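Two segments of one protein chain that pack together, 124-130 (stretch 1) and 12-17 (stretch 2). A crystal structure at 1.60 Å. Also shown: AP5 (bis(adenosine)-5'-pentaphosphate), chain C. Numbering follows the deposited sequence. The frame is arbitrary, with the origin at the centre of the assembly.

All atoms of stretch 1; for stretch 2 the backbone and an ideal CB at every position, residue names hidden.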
# COMPACT_ATOMS: atom_id res chain seq x y z
N GLU A 124 -4.05 -10.54 -14.08
CA GLU A 124 -4.98 -10.67 -12.92
C GLU A 124 -5.11 -9.32 -12.30
O GLU A 124 -6.19 -8.99 -11.77
CB GLU A 124 -4.45 -11.67 -11.89
CG GLU A 124 -5.59 -11.93 -10.90
CD GLU A 124 -5.66 -13.23 -10.22
OE1 GLU A 124 -4.83 -14.10 -10.37
OE2 GLU A 124 -6.63 -13.28 -9.43
N ILE A 125 -4.07 -8.49 -12.27
CA ILE A 125 -4.27 -7.11 -11.64
C ILE A 125 -5.38 -6.36 -12.38
O ILE A 125 -6.06 -5.62 -11.79
CB ILE A 125 -2.91 -6.25 -11.82
CG1 ILE A 125 -1.86 -6.95 -10.89
CG2 ILE A 125 -3.10 -4.78 -11.70
CD1 ILE A 125 -2.33 -6.66 -9.36
N ILE A 126 -5.50 -6.46 -13.69
CA ILE A 126 -6.52 -5.75 -14.41
C ILE A 126 -7.89 -6.23 -13.94
O ILE A 126 -8.68 -5.32 -13.74
CB ILE A 126 -6.42 -6.05 -15.91
CG1 ILE A 126 -5.06 -5.54 -16.45
CG2 ILE A 126 -7.61 -5.59 -16.67
CD1 ILE A 126 -4.78 -4.33 -16.25
N GLU A 127 -8.04 -7.50 -13.55
CA GLU A 127 -9.33 -8.03 -13.13
C GLU A 127 -9.47 -7.53 -11.67
O GLU A 127 -10.65 -7.22 -11.22
CB GLU A 127 -9.14 -9.56 -13.10
CG GLU A 127 -10.37 -10.22 -12.44
CD GLU A 127 -11.70 -10.04 -13.16
OE1 GLU A 127 -11.67 -9.54 -14.35
OE2 GLU A 127 -12.65 -10.67 -12.57
N ARG A 128 -8.40 -7.47 -10.91
CA ARG A 128 -8.59 -6.96 -9.49
C ARG A 128 -9.07 -5.51 -9.49
O ARG A 128 -10.03 -5.13 -8.77
CB ARG A 128 -7.27 -6.97 -8.67
CG ARG A 128 -6.60 -8.36 -8.58
CD ARG A 128 -7.52 -9.24 -7.69
NE ARG A 128 -7.04 -10.63 -7.55
CZ ARG A 128 -6.10 -11.05 -6.64
NH1 ARG A 128 -5.55 -10.23 -5.75
NH2 ARG A 128 -5.81 -12.39 -6.65
N ILE A 129 -8.50 -4.65 -10.34
CA ILE A 129 -8.83 -3.19 -10.33
C ILE A 129 -10.24 -3.02 -10.92
O ILE A 129 -11.02 -2.23 -10.44
CB ILE A 129 -7.69 -2.43 -11.16
CG1 ILE A 129 -6.44 -2.39 -10.34
CG2 ILE A 129 -8.32 -1.09 -11.39
CD1 ILE A 129 -5.25 -1.77 -11.11
N SER A 130 -10.57 -3.81 -11.93
CA SER A 130 -11.83 -3.59 -12.63
C SER A 130 -13.04 -3.79 -11.71
O SER A 130 -14.06 -3.10 -11.89
CB SER A 130 -11.92 -4.43 -13.89
OG SER A 130 -12.15 -5.67 -13.51
N UNK A 12 4.40 -4.63 -4.09
CA UNK A 12 3.67 -5.51 -5.01
C UNK A 12 3.08 -4.54 -6.04
O UNK A 12 3.00 -3.34 -5.82
CB UNK A 12 2.60 -6.35 -4.31
N UNK A 13 2.67 -5.14 -7.15
CA UNK A 13 2.07 -4.36 -8.26
C UNK A 13 0.94 -3.50 -7.74
O UNK A 13 0.24 -3.91 -6.77
CB UNK A 13 1.56 -5.28 -9.37
N UNK A 14 0.63 -2.36 -8.37
CA UNK A 14 -0.57 -1.62 -8.11
C UNK A 14 -1.76 -2.61 -8.23
O UNK A 14 -1.88 -3.41 -9.14
CB UNK A 14 -0.70 -0.44 -9.07
N UNK A 15 -2.66 -2.64 -7.23
CA UNK A 15 -3.74 -3.54 -7.38
C UNK A 15 -3.59 -4.97 -6.83
O UNK A 15 -4.53 -5.80 -6.89
CB UNK A 15 -4.05 -3.62 -8.88
N UNK A 16 -2.46 -5.25 -6.16
CA UNK A 16 -2.11 -6.58 -5.75
C UNK A 16 -2.76 -7.05 -4.44
O UNK A 16 -2.57 -8.24 -4.13
CB UNK A 16 -0.59 -6.66 -5.62
N UNK A 17 -3.38 -6.11 -3.77
CA UNK A 17 -4.19 -6.57 -2.56
C UNK A 17 -3.43 -6.12 -1.29
O UNK A 17 -3.87 -6.55 -0.16
CB UNK A 17 -4.39 -8.09 -2.55
PA AP5 C . -2.14 3.69 -4.25
O1A AP5 C . -3.45 4.16 -3.60
O2A AP5 C . -1.16 2.95 -3.46
O3A AP5 C . -2.49 2.86 -5.58
PB AP5 C . -1.70 1.70 -6.33
O1B AP5 C . -0.27 1.80 -6.09
O2B AP5 C . -2.27 1.66 -7.75
O3B AP5 C . -2.29 0.39 -5.46
PG AP5 C . -3.76 0.05 -5.04
O1G AP5 C . -4.62 0.16 -6.25
O2G AP5 C . -4.05 0.85 -3.84
O3G AP5 C . -3.48 -1.47 -4.72
PD AP5 C . -3.53 -2.39 -3.36
O1D AP5 C . -3.78 -1.50 -2.22
O2D AP5 C . -2.34 -3.25 -3.43
O3D AP5 C . -4.77 -3.35 -3.67
PE AP5 C . -6.19 -3.37 -2.96
O1E AP5 C . -6.80 -2.08 -3.09
O2E AP5 C . -6.11 -3.98 -1.57
O5F AP5 C . -1.31 4.91 -4.88
C5F AP5 C . -2.16 5.84 -5.58
C4F AP5 C . -1.14 6.64 -6.49
O4F AP5 C . -0.54 7.61 -5.66
C3F AP5 C . -0.02 5.91 -7.13
O3F AP5 C . -0.41 5.29 -8.33
C2F AP5 C . 0.90 7.13 -7.37
O2F AP5 C . 0.33 8.03 -8.40
C1F AP5 C . 0.82 7.88 -6.05
N9A AP5 C . 1.76 7.34 -5.11
C8A AP5 C . 1.38 6.60 -3.95
N7A AP5 C . 2.45 6.25 -3.26
C5A AP5 C . 3.57 6.80 -3.93
C6A AP5 C . 4.91 6.80 -3.61
N6A AP5 C . 5.54 6.11 -2.66
N1A AP5 C . 5.72 7.48 -4.56
C2A AP5 C . 5.15 8.14 -5.54
N3A AP5 C . 3.84 8.18 -5.88
C4A AP5 C . 3.00 7.52 -4.96
O5J AP5 C . -6.91 -4.47 -3.82
C5J AP5 C . -7.33 -4.17 -5.23
C4J AP5 C . -8.62 -5.00 -5.44
O4J AP5 C . -8.45 -6.42 -5.36
C3J AP5 C . -9.75 -4.54 -4.52
O3J AP5 C . -10.97 -4.58 -5.22
C2J AP5 C . -9.71 -5.71 -3.58
O2J AP5 C . -10.98 -5.94 -2.99
C1J AP5 C . -9.44 -6.95 -4.32
N9B AP5 C . -8.71 -8.02 -3.71
C8B AP5 C . -7.74 -7.91 -2.72
N7B AP5 C . -7.26 -9.15 -2.48
C5B AP5 C . -7.91 -10.04 -3.29
C6B AP5 C . -7.71 -11.42 -3.60
N6B AP5 C . -6.80 -12.12 -2.93
N1B AP5 C . -8.53 -11.99 -4.53
C2B AP5 C . -9.42 -11.19 -5.27
N3B AP5 C . -9.59 -9.85 -5.08
C4B AP5 C . -8.76 -9.24 -4.16

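At position 12 the CA-to-CB direction is toward the helix of stretch 1, yet nothing of that helix lies within 5.5 Å of the ideal CB. Stretch 1 sets little limit here, but the loop does: the ideal CB of 12 lies only 3.5 Å from the ideal CB of 16, so glycine suits best. The deposited residue is Gly12, which makes no contact with the helix.

Position 13 also points toward the helix, its ideal CB 4.1 Å from Ile125 CG1. The neighbour is aliphatic and offers no polar partner, so a small apolar side chain suits best, although a longer one that bends aside is not excluded. The residue is Ala13, whose CB packs 4.2 Å from Ile125 CG1.

At position 14 the CA-to-CB bond runs sideways, and the ideal CB is 5.2 Å from Ile129 CD1. With phi -52° and psi 130°, the backbone fits the second position of a type II turn, where proline is favoured but other residues are common. Pro14 is found here. Its carbonyl does more against the helix than its ring: Pro14 O lies 3.1 Å from Ile125 CG2.

Position 15 is the most restrictive. Its ideal CB would lie 3.1 Å from Ile129 CG1 and 3.2 Å from Ile125 CG2, too close for any side chain. Phi 91° and psi 4° would also jam a CB against the preceding carbonyl oxygen, which by itself calls for glycine. Gly15 lets the chain approach closely, with its C 3.3 Å from Ile125 CD1 and its O 3.5 Å from Arg128 CB. Its N donates to AP5 O3G at 2.9 Å, while water 1 donates to Gly15 O (2.6 Å) and accepts from Arg128 NH1 (2.8 Å), joining loop and helix without a direct hydrogen bond.

Position 16 points away overall, although its ideal CB is 4.1 Å from Ile125 CD1. Alanine, serine or threonine would be plausible, and a short hydroxyl side chain could reach back to the carbonyl of 13. Ser16 does so: with chi1 in the p well, its OG donates to Ala13 O at 2.7 Å, reinforcing the weak turn bond from Ser16 N to the same oxygen (3.1 Å). A CB on Gly12 would stand 2.7 Å from Ser16 OG. Water 2 bridges Ser16 O (2.7 Å) and Arg128 NH1 (3.2 Å).

Position 17 turns sideways. An ideal CB would be 4.0 Å from Arg128 NH1 but crowded by AP5 N7B at 3.1 Å, and phi 108° with psi 18° again demands glycine. Gly17, the N-cap residue of a following helix, donates from N to AP5 O2D at 3.1 Å.

Stretch 2 (12-17) GAPGSG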
# COMPACT_ATOMS: atom_id res chain seq x y z
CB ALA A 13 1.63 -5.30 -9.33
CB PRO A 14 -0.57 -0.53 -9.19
CG PRO A 14 0.37 -1.11 -10.24
CD PRO A 14 1.42 -1.74 -9.51
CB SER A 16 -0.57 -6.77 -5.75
OG SER A 16 0.03 -5.76 -4.88
O HOH W 1 -5.81 -7.44 -5.39
O HOH W 2 -3.69 -10.53 -3.12
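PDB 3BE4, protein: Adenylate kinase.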